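Long-range contacts in surface glycoprotein (Trypanosoma brucei, PDB 5KLH), which is of unknown molecular function but forms the bilobed ectodomain of an insect-stage trypanosome surface protein and is a putative sensor: residues W98-S103 with C140-C146; V153-K157 with Q195-Q199; N13-A17 with A211-E215; Q129-T135 with C146-Q151. Residue numbers count along the deposited sequence, not the author numbering.

How the contacts relate
Near the N terminus, the chain enters contact 3 with helix 12-20, which meets helix 208-215, near the C-terminal end of the chain. Contact 3 therefore encloses all the others. Contacts 1 and 4 cross, because their segments alternate along the chain. The end of strand 85-100 and the residues after it supply 98-103, helix 116-128 leads to 129-135, and strand 145-164 returns beside both. They share Cys146, and Phe99 N lies 2.8 Å from Gly147 O. Contact 2 follows in series; its first segment, 153-157, comes just after 146-151, the second segment of contact 4, on the same strand. It brings strand 197-204 beside that strand, about 34 Å centre to centre from contact 1.

Contact 1 of 4, residues W98-S103 with C140-C146; sequences WFSCSS and CRLGEKC
Cys101 overlaps the backbone of Cys140, Arg141 and Leu142, with its CB 3.2 Å from Arg141 O and its SG 3.6 Å from Leu142 CA. Its rotamer is t, and SG is disulfide-bonded to Cys115. The segments run antiparallel. Ser100 pairs with Lys145 as a non-hydrogen-bonded pair, CA-CA 4.4 Å. Backbone hydrogen bonds flank it: Cys146 N to Phe99 O, 2.8 Å, and Cys101 N to Glu144 O, 2.9 Å. A type II turn, Arg141 to Glu144, precedes Lys145, with Gly143 at phi/psi 92/-10 and Gly143 N hydrogen-bonded to Cys101 O at 2.8 Å. This is the disulfide-rich end of the sheet, where strands 85-100 and 145-164 run out into loops. The Cys140-Cys146 disulfide (SG-SG 2.0 Å) closes the second segment. Phe99 (t) makes sulfur-aromatic contacts with both sulfurs, its ring centroid 4.9 Å from Cys140 SG and 5.2 Å from Cys146 SG. Lys145 (chi1 and chi2 both m) curls back so that NZ donates to Ser100 OG at 2.8 Å. Trp98 CE3 lies 3.7 Å from Lys145 CB.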
# COMPACT_ATOMS: atom_id res chain seq x y z
N TRP A 98 14.19 -2.54 9.56
CA TRP A 98 15.00 -2.76 10.75
C TRP A 98 14.99 -4.20 11.22
O TRP A 98 13.98 -4.88 11.13
CB TRP A 98 14.49 -1.88 11.89
CG TRP A 98 14.91 -0.45 11.80
CD1 TRP A 98 14.38 0.51 10.99
CD2 TRP A 98 15.94 0.18 12.56
NE1 TRP A 98 15.03 1.71 11.19
CE2 TRP A 98 15.99 1.53 12.15
CE3 TRP A 98 16.83 -0.26 13.53
CZ2 TRP A 98 16.89 2.44 12.70
CZ3 TRP A 98 17.73 0.64 14.07
CH2 TRP A 98 17.75 1.98 13.65
N PHE A 99 16.13 -4.65 11.74
CA PHE A 99 16.20 -5.92 12.44
C PHE A 99 16.10 -5.66 13.93
O PHE A 99 16.94 -4.96 14.51
CB PHE A 99 17.51 -6.67 12.12
CG PHE A 99 17.58 -8.04 12.74
CD1 PHE A 99 18.05 -8.20 14.03
CD2 PHE A 99 17.18 -9.15 12.02
CE1 PHE A 99 18.11 -9.46 14.61
CE2 PHE A 99 17.23 -10.41 12.59
CZ PHE A 99 17.71 -10.56 13.89
N SER A 100 15.06 -6.20 14.55
CA SER A 100 14.86 -6.12 15.99
C SER A 100 15.07 -7.51 16.57
O SER A 100 14.50 -8.48 16.07
CB SER A 100 13.46 -5.61 16.34
OG SER A 100 13.18 -4.39 15.66
N CYS A 101 15.90 -7.62 17.60
CA CYS A 101 16.14 -8.93 18.18
C CYS A 101 14.95 -9.31 19.05
O CYS A 101 14.66 -8.65 20.04
CB CYS A 101 17.43 -8.94 19.00
SG CYS A 101 17.79 -10.54 19.77
N SER A 102 14.27 -10.38 18.65
CA SER A 102 13.11 -10.89 19.37
C SER A 102 13.38 -12.32 19.80
O SER A 102 14.31 -12.94 19.28
CB SER A 102 11.88 -10.83 18.50
OG SER A 102 12.03 -11.71 17.41
N SER A 103 12.56 -12.86 20.69
CA SER A 103 12.79 -14.22 21.17
C SER A 103 12.82 -15.22 20.02
O SER A 103 13.57 -16.20 20.08
CB SER A 103 11.73 -14.64 22.19
OG SER A 103 11.88 -13.89 23.39
N CYS A 140 23.67 -7.23 19.52
CA CYS A 140 22.29 -7.56 19.15
C CYS A 140 21.58 -8.42 20.20
O CYS A 140 21.15 -9.54 19.90
CB CYS A 140 22.28 -8.27 17.79
SG CYS A 140 20.67 -8.34 16.99
N ARG A 141 21.47 -7.90 21.42
CA ARG A 141 20.83 -8.60 22.54
C ARG A 141 19.33 -8.55 22.41
O ARG A 141 18.81 -7.72 21.66
CB ARG A 141 21.23 -8.00 23.89
CG ARG A 141 22.73 -7.87 24.15
CD ARG A 141 22.96 -7.36 25.58
NE ARG A 141 24.30 -6.79 25.78
CZ ARG A 141 25.40 -7.51 25.99
NH1 ARG A 141 25.33 -8.84 26.00
NH2 ARG A 141 26.56 -6.91 26.17
N LEU A 142 18.64 -9.40 23.16
CA LEU A 142 17.18 -9.41 23.18
C LEU A 142 16.62 -8.01 23.33
O LEU A 142 17.01 -7.28 24.24
CB LEU A 142 16.67 -10.31 24.31
CG LEU A 142 15.16 -10.47 24.42
CD1 LEU A 142 14.61 -11.00 23.13
CD2 LEU A 142 14.81 -11.40 25.57
N GLY A 143 15.72 -7.63 22.43
CA GLY A 143 15.04 -6.35 22.54
C GLY A 143 15.72 -5.20 21.82
O GLY A 143 15.13 -4.12 21.69
N GLU A 144 16.95 -5.41 21.36
CA GLU A 144 17.69 -4.35 20.68
C GLU A 144 17.30 -4.18 19.22
O GLU A 144 16.94 -5.13 18.53
CB GLU A 144 19.21 -4.60 20.76
CG GLU A 144 19.78 -4.54 22.15
CD GLU A 144 21.27 -4.28 22.14
OE1 GLU A 144 22.04 -5.23 21.92
OE2 GLU A 144 21.67 -3.12 22.35
N LYS A 145 17.36 -2.93 18.75
CA LYS A 145 17.29 -2.64 17.33
C LYS A 145 18.71 -2.73 16.80
O LYS A 145 19.53 -1.84 17.09
CB LYS A 145 16.70 -1.26 17.06
CG LYS A 145 15.38 -1.00 17.77
CD LYS A 145 14.31 -1.95 17.27
CE LYS A 145 13.00 -1.79 18.03
NZ LYS A 145 11.96 -2.76 17.54
N CYS A 146 19.02 -3.78 16.06
CA CYS A 146 20.42 -4.09 15.77
C CYS A 146 20.96 -3.40 14.53
O CYS A 146 22.16 -3.13 14.44
CB CYS A 146 20.58 -5.61 15.62
SG CYS A 146 19.94 -6.45 17.07

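Contact 2 of 4, residues V153-K157 with Q195-Q199; sequences VYLSK and QDKVQ
Gln195, Ser156 and Gln199 have the most surface buried here. Segment 153-157 is strand, with a bulge at Ser156; in 195-199, Gln195 and Asp196 are loop and 197-199 is strand. The two strands run in the same general direction, their axes approaching to 4.6 Å at 48°. Lys157 and Gln199 form a parallel bridge, CA-CA 4.7 Å. Their side chains share one face of the sheet, Lys157 CG 4.3 Å from Gln199 CB. Gln199 N donates to Ser156 O at 2.9 Å, and Lys157 CA makes a CA-H...O contact with Gln199 O at 3.2 Å. Ser156 (phi/psi -128/-37) departs from strand values; it and Lys157 both face Gly189 of strand 189-191, a classic beta bulge. The Gln195 side chain (chi1 and chi2 both m) folds over the first strand, with CG 3.3 Å from Leu155 O. Its NE2 hydrogen-bonds to Val193 O. On the buried side, Leu155 CG meets Val198 CG1 at 4.1 Å. Ser156 takes the t rotamer, and its OG donates to a water at 3.0 Å. That water donates to Gln195 OE1 and Lys197 O, both at 2.8 Å. With one direct hydrogen bond between the segments, the water supplies a further polar link.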
# COMPACT_ATOMS: atom_id res chain seq x y z
N VAL A 153 13.59 4.53 -2.93
CA VAL A 153 12.45 4.31 -3.82
C VAL A 153 11.81 5.62 -4.27
O VAL A 153 11.90 6.65 -3.58
CB VAL A 153 11.39 3.44 -3.15
CG1 VAL A 153 12.01 2.12 -2.74
CG2 VAL A 153 10.82 4.14 -1.92
N TYR A 154 11.14 5.57 -5.42
CA TYR A 154 10.52 6.76 -5.99
C TYR A 154 9.07 6.48 -6.37
O TYR A 154 8.79 5.49 -7.05
CB TYR A 154 11.30 7.26 -7.19
CG TYR A 154 12.72 7.61 -6.86
CD1 TYR A 154 13.71 6.64 -6.85
CD2 TYR A 154 13.08 8.92 -6.54
CE1 TYR A 154 15.02 6.96 -6.54
CE2 TYR A 154 14.40 9.24 -6.23
CZ TYR A 154 15.35 8.26 -6.22
OH TYR A 154 16.65 8.59 -5.91
N LEU A 155 8.18 7.36 -5.95
CA LEU A 155 6.76 7.20 -6.22
C LEU A 155 6.45 7.12 -7.71
O LEU A 155 6.88 7.98 -8.50
CB LEU A 155 5.99 8.37 -5.62
CG LEU A 155 4.47 8.29 -5.73
CD1 LEU A 155 3.93 7.12 -4.91
CD2 LEU A 155 3.89 9.60 -5.25
N SER A 156 5.67 6.11 -8.09
CA SER A 156 5.30 5.87 -9.48
C SER A 156 3.79 5.74 -9.63
O SER A 156 3.21 6.17 -10.62
CB SER A 156 5.98 4.62 -10.00
OG SER A 156 5.59 4.37 -11.34
N LYS A 157 3.17 5.10 -8.64
CA LYS A 157 1.73 4.87 -8.65
C LYS A 157 1.20 5.19 -7.27
O LYS A 157 1.63 4.60 -6.29
CB LYS A 157 1.42 3.42 -9.05
CG LYS A 157 -0.04 3.16 -9.40
CD LYS A 157 -0.24 1.82 -10.11
CE LYS A 157 0.69 1.66 -11.31
NZ LYS A 157 0.53 0.34 -11.98
N GLN A 195 10.97 9.45 -11.18
CA GLN A 195 9.89 9.42 -12.16
C GLN A 195 9.52 10.84 -12.62
O GLN A 195 9.61 11.78 -11.82
CB GLN A 195 8.66 8.73 -11.56
CG GLN A 195 8.91 7.31 -11.06
CD GLN A 195 9.26 6.36 -12.18
OE1 GLN A 195 8.44 6.05 -13.04
NE2 GLN A 195 10.51 5.88 -12.17
N ASP A 196 9.09 11.01 -13.87
CA ASP A 196 8.67 12.35 -14.30
C ASP A 196 7.15 12.49 -14.22
O ASP A 196 6.61 13.58 -14.43
CB ASP A 196 9.18 12.68 -15.70
CG ASP A 196 8.69 11.72 -16.77
OD1 ASP A 196 7.87 10.83 -16.44
OD2 ASP A 196 9.12 11.85 -17.93
N LYS A 197 6.47 11.40 -13.91
CA LYS A 197 5.03 11.44 -13.73
C LYS A 197 4.57 10.31 -12.82
O LYS A 197 5.26 9.31 -12.66
CB LYS A 197 4.31 11.36 -15.08
CG LYS A 197 4.75 10.18 -15.95
CD LYS A 197 4.22 10.33 -17.38
CE LYS A 197 4.86 9.34 -18.33
NZ LYS A 197 6.33 9.56 -18.43
N VAL A 198 3.40 10.50 -12.20
CA VAL A 198 2.84 9.54 -11.27
C VAL A 198 1.41 9.18 -11.65
O VAL A 198 0.59 10.08 -11.84
CB VAL A 198 2.84 10.11 -9.81
CG1 VAL A 198 2.07 9.21 -8.89
CG2 VAL A 198 4.28 10.27 -9.33
N GLN A 199 1.12 7.89 -11.78
CA GLN A 199 -0.25 7.44 -12.00
C GLN A 199 -1.03 7.46 -10.69
O GLN A 199 -0.61 6.82 -9.72
CB GLN A 199 -0.28 6.04 -12.60
CG GLN A 199 0.32 5.94 -14.00
CD GLN A 199 0.21 4.55 -14.59
OE1 GLN A 199 1.21 3.95 -14.98
NE2 GLN A 199 -1.02 4.03 -14.68
O HOH W 1 5.75 6.67 -13.31

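Contact 3 of 4, residues N13-A17 with A211-E215; sequences NFKKA and ALERE
Segments 13-17 and 211-215 are both helical. Their axes run nearly antiparallel, 170° apart in direction, with a closest approach of 9.5 Å. Phe14 and Ala211 have the nearest CA atoms, at 5.8 Å. Phe14 takes the t rotamer, and its ring reaches the second helix. Its CE1 lies 3.6 Å from Leu212 CB, and Leu212 CD1 makes a CH-pi contact over the ring face, 4.1 Å from the centroid. Ala211 CB sits at the ring edge, 3.7 Å from Phe14 CD1, and also meets Ala17 CB at 3.7 Å. Asn13 (t) accepts at OD1 from Arg214 NH1, 2.8 Å. Arg214 NE forms a salt bridge with Glu215 OE2 at 2.8 Å, while Arg214 NH2 hydrogen-bonds to Tyr176 OH. A water joins Phe14 N and Glu215 OE1, 2.8 Å from each. The pair brings the two terminal helices of the ectodomain together beside strand 36-47, where Phe14 and Leu212 both touch Val47.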
# COMPACT_ATOMS: atom_id res chain seq x y z
N ASN A 13 -14.97 -13.94 3.46
CA ASN A 13 -14.98 -12.48 3.60
C ASN A 13 -14.81 -11.81 2.24
O ASN A 13 -15.52 -10.85 1.91
CB ASN A 13 -13.89 -12.02 4.57
CG ASN A 13 -13.83 -10.51 4.72
OD1 ASN A 13 -13.42 -9.80 3.80
ND2 ASN A 13 -14.20 -10.01 5.90
N PHE A 14 -13.87 -12.31 1.44
CA PHE A 14 -13.68 -11.77 0.11
C PHE A 14 -14.92 -11.93 -0.77
O PHE A 14 -15.33 -10.97 -1.43
CB PHE A 14 -12.47 -12.41 -0.57
CG PHE A 14 -12.25 -11.93 -1.96
CD1 PHE A 14 -11.89 -10.61 -2.19
CD2 PHE A 14 -12.43 -12.77 -3.04
CE1 PHE A 14 -11.69 -10.15 -3.47
CE2 PHE A 14 -12.23 -12.31 -4.32
CZ PHE A 14 -11.87 -11.00 -4.54
N LYS A 15 -15.51 -13.13 -0.78
CA LYS A 15 -16.72 -13.36 -1.57
C LYS A 15 -17.86 -12.44 -1.17
O LYS A 15 -18.61 -11.95 -2.02
CB LYS A 15 -17.17 -14.83 -1.45
CG LYS A 15 -16.26 -15.80 -2.17
CD LYS A 15 -16.54 -17.28 -1.81
CE LYS A 15 -17.96 -17.70 -2.13
NZ LYS A 15 -18.18 -19.14 -1.81
N LYS A 16 -17.99 -12.17 0.13
CA LYS A 16 -19.05 -11.31 0.57
C LYS A 16 -18.83 -9.88 0.07
O LYS A 16 -19.78 -9.22 -0.31
CB LYS A 16 -19.17 -11.37 2.10
CG LYS A 16 -19.80 -12.69 2.56
CD LYS A 16 -19.76 -12.87 4.07
CE LYS A 16 -20.66 -14.03 4.49
NZ LYS A 16 -20.45 -14.42 5.92
N ALA A 17 -17.57 -9.45 0.04
CA ALA A 17 -17.23 -8.12 -0.47
C ALA A 17 -17.56 -8.02 -1.96
O ALA A 17 -18.08 -7.00 -2.43
CB ALA A 17 -15.75 -7.81 -0.22
N ALA A 211 -10.43 -5.51 -1.08
CA ALA A 211 -10.79 -6.74 -0.37
C ALA A 211 -9.79 -7.88 -0.62
O ALA A 211 -9.41 -8.58 0.32
CB ALA A 211 -12.19 -7.18 -0.77
N LEU A 212 -9.35 -8.05 -1.86
CA LEU A 212 -8.37 -9.07 -2.18
C LEU A 212 -7.03 -8.77 -1.50
O LEU A 212 -6.41 -9.67 -0.94
CB LEU A 212 -8.19 -9.18 -3.70
CG LEU A 212 -7.36 -10.35 -4.22
CD1 LEU A 212 -8.03 -11.67 -3.82
CD2 LEU A 212 -7.21 -10.25 -5.73
N GLU A 213 -6.60 -7.50 -1.54
CA GLU A 213 -5.37 -7.09 -0.88
C GLU A 213 -5.42 -7.45 0.59
O GLU A 213 -4.46 -7.96 1.15
CB GLU A 213 -5.14 -5.58 -1.03
CG GLU A 213 -4.64 -5.15 -2.39
CD GLU A 213 -3.21 -5.58 -2.67
OE1 GLU A 213 -2.30 -5.25 -1.87
OE2 GLU A 213 -2.96 -6.26 -3.69
N ARG A 214 -6.56 -7.17 1.20
CA ARG A 214 -6.74 -7.43 2.62
C ARG A 214 -6.73 -8.91 2.94
O ARG A 214 -5.96 -9.37 3.79
CB ARG A 214 -8.04 -6.82 3.14
CG ARG A 214 -8.24 -7.02 4.63
CD ARG A 214 -9.57 -6.46 5.10
NE ARG A 214 -10.68 -7.13 4.44
CZ ARG A 214 -11.55 -6.53 3.63
NH1 ARG A 214 -12.52 -7.24 3.07
NH2 ARG A 214 -11.46 -5.22 3.39
N GLU A 215 -7.59 -9.65 2.25
CA GLU A 215 -7.85 -11.04 2.62
C GLU A 215 -6.73 -11.99 2.20
O GLU A 215 -6.66 -13.12 2.68
CB GLU A 215 -9.18 -11.50 2.04
CG GLU A 215 -10.38 -10.76 2.56
CD GLU A 215 -10.58 -10.95 4.06
OE1 GLU A 215 -10.57 -12.10 4.53
OE2 GLU A 215 -10.73 -9.93 4.77
O HOH W 2 -11.80 -13.77 2.58

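Contact 4 of 4, residues Q129-T135 with C146-Q151; sequences QGGQYST and CGYCKQ. With SO4 (sulfate ion), chain C.
Strands 132-135 and 146-151 run antiparallel, at 163° and 4.7 Å between axes. Gln132-Lys150 and Ser134-Tyr148 are hydrogen-bonded pairs; Tyr133-Cys149 and Thr135-Gly147 are non-hydrogen-bonded. Gln132 N donates to Lys150 O (3.2 Å) and Lys150 N to Gln132 O (2.8 Å). Ser134 N donates to Tyr148 O (3.0 Å) and Tyr148 N to Ser134 O (2.9 Å). Gln151 (chi1 and chi2 both m) donates from NE2 to Gln129 O at 3.2 Å; a water donates to Gln151 OE1 at 2.7 Å and weakly to Gln129 O. Gly130, at phi/psi 83/13, is the C-prime residue of the Schellman motif ending helix 116-128. A CB on Gly131 would clash with Cys149 SG, which is disulfide-bonded to Cys126. Tyr133 (t) has Tyr148 O over one ring face, 3.4 Å from Tyr133 CD1, and its OH is hydrogen-bonded to His119 NE2. Tyr148 (p) takes Ser134 CB over its ring, 3.9 Å from the centroid. Thr135 OG1 donates to sulfate O3 at 2.6 Å and is also hydrogen-bonded to Arg123 NH1; the ion, probably from the crystallisation liquor, is also hydrogen-bonded to Tyr127 OH. This is a beta hairpin with a long connection, disulfide-bonded to the preceding helix.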
# COMPACT_ATOMS: atom_id res chain seq x y z
N GLN A 129 20.46 -7.85 -1.85
CA GLN A 129 19.28 -7.25 -2.47
C GLN A 129 19.59 -5.85 -2.98
O GLN A 129 18.69 -5.12 -3.39
CB GLN A 129 18.11 -7.20 -1.48
CG GLN A 129 17.60 -8.58 -1.07
CD GLN A 129 16.53 -8.51 0.02
OE1 GLN A 129 15.61 -9.32 0.03
NE2 GLN A 129 16.67 -7.56 0.94
N GLY A 130 20.86 -5.48 -2.93
CA GLY A 130 21.29 -4.19 -3.45
C GLY A 130 21.09 -3.05 -2.48
O GLY A 130 21.17 -1.88 -2.84
N GLY A 131 20.82 -3.39 -1.22
CA GLY A 131 20.63 -2.36 -0.22
C GLY A 131 21.95 -1.90 0.38
O GLY A 131 23.02 -2.41 0.03
N GLN A 132 21.86 -0.92 1.27
CA GLN A 132 22.97 -0.52 2.12
C GLN A 132 22.58 -0.79 3.56
O GLN A 132 21.42 -0.60 3.92
CB GLN A 132 23.32 0.95 1.91
CG GLN A 132 24.06 1.20 0.61
CD GLN A 132 24.15 2.67 0.25
OE1 GLN A 132 24.38 3.52 1.11
NE2 GLN A 132 23.94 2.98 -1.03
N TYR A 133 23.52 -1.27 4.36
CA TYR A 133 23.20 -1.61 5.74
C TYR A 133 23.81 -0.63 6.73
O TYR A 133 24.92 -0.13 6.54
CB TYR A 133 23.65 -3.04 6.08
CG TYR A 133 22.87 -3.60 7.23
CD1 TYR A 133 21.59 -4.11 7.03
CD2 TYR A 133 23.38 -3.57 8.53
CE1 TYR A 133 20.85 -4.61 8.09
CE2 TYR A 133 22.64 -4.07 9.59
CZ TYR A 133 21.38 -4.59 9.36
OH TYR A 133 20.65 -5.08 10.41
N SER A 134 23.07 -0.37 7.79
CA SER A 134 23.57 0.41 8.91
C SER A 134 23.48 -0.44 10.17
O SER A 134 22.38 -0.77 10.61
CB SER A 134 22.78 1.71 9.06
OG SER A 134 23.18 2.42 10.21
N THR A 135 24.63 -0.80 10.73
CA THR A 135 24.64 -1.60 11.96
C THR A 135 24.56 -0.69 13.17
O THR A 135 25.32 0.27 13.28
CB THR A 135 25.89 -2.50 12.04
OG1 THR A 135 25.87 -3.44 10.96
CG2 THR A 135 25.95 -3.24 13.37
N CYS A 146 19.02 -3.78 16.06
CA CYS A 146 20.42 -4.09 15.77
C CYS A 146 20.96 -3.40 14.53
O CYS A 146 22.16 -3.13 14.44
CB CYS A 146 20.58 -5.61 15.62
SG CYS A 146 19.94 -6.45 17.07
N GLY A 147 20.08 -3.09 13.59
CA GLY A 147 20.50 -2.40 12.39
C GLY A 147 19.37 -2.31 11.40
O GLY A 147 18.26 -2.76 11.69
N TYR A 148 19.62 -1.72 10.23
CA TYR A 148 18.57 -1.61 9.24
C TYR A 148 19.09 -1.60 7.83
O TYR A 148 20.17 -1.07 7.54
CB TYR A 148 17.71 -0.36 9.49
CG TYR A 148 18.38 0.98 9.28
CD1 TYR A 148 18.34 1.62 8.04
CD2 TYR A 148 18.99 1.64 10.33
CE1 TYR A 148 18.92 2.87 7.86
CE2 TYR A 148 19.57 2.89 10.16
CZ TYR A 148 19.53 3.49 8.92
OH TYR A 148 20.12 4.73 8.74
N CYS A 149 18.31 -2.21 6.95
CA CYS A 149 18.59 -2.21 5.53
C CYS A 149 17.90 -1.02 4.89
O CYS A 149 16.73 -0.74 5.16
CB CYS A 149 18.12 -3.50 4.88
SG CYS A 149 18.61 -3.62 3.16
N LYS A 150 18.63 -0.33 4.02
CA LYS A 150 18.13 0.89 3.42
C LYS A 150 17.96 0.77 1.92
O LYS A 150 18.88 0.33 1.22
CB LYS A 150 19.06 2.05 3.77
CG LYS A 150 18.71 3.36 3.12
CD LYS A 150 19.74 4.43 3.46
CE LYS A 150 21.15 3.89 3.28
NZ LYS A 150 21.82 3.62 4.60
N GLN A 151 16.78 1.13 1.42
CA GLN A 151 16.53 1.13 -0.02
C GLN A 151 15.95 2.47 -0.43
O GLN A 151 15.12 3.04 0.28
CB GLN A 151 15.58 -0.00 -0.41
CG GLN A 151 16.13 -1.41 -0.18
CD GLN A 151 17.11 -1.86 -1.25
OE1 GLN A 151 17.52 -1.09 -2.12
NE2 GLN A 151 17.49 -3.14 -1.20
S SO4 C . 28.03 -2.77 8.12
O1 SO4 C . 28.83 -3.57 9.06
O2 SO4 C . 27.65 -3.60 6.98
O3 SO4 C . 26.86 -2.28 8.84
O4 SO4 C . 28.81 -1.63 7.64
O HOH W 3 18.01 -2.07 -4.58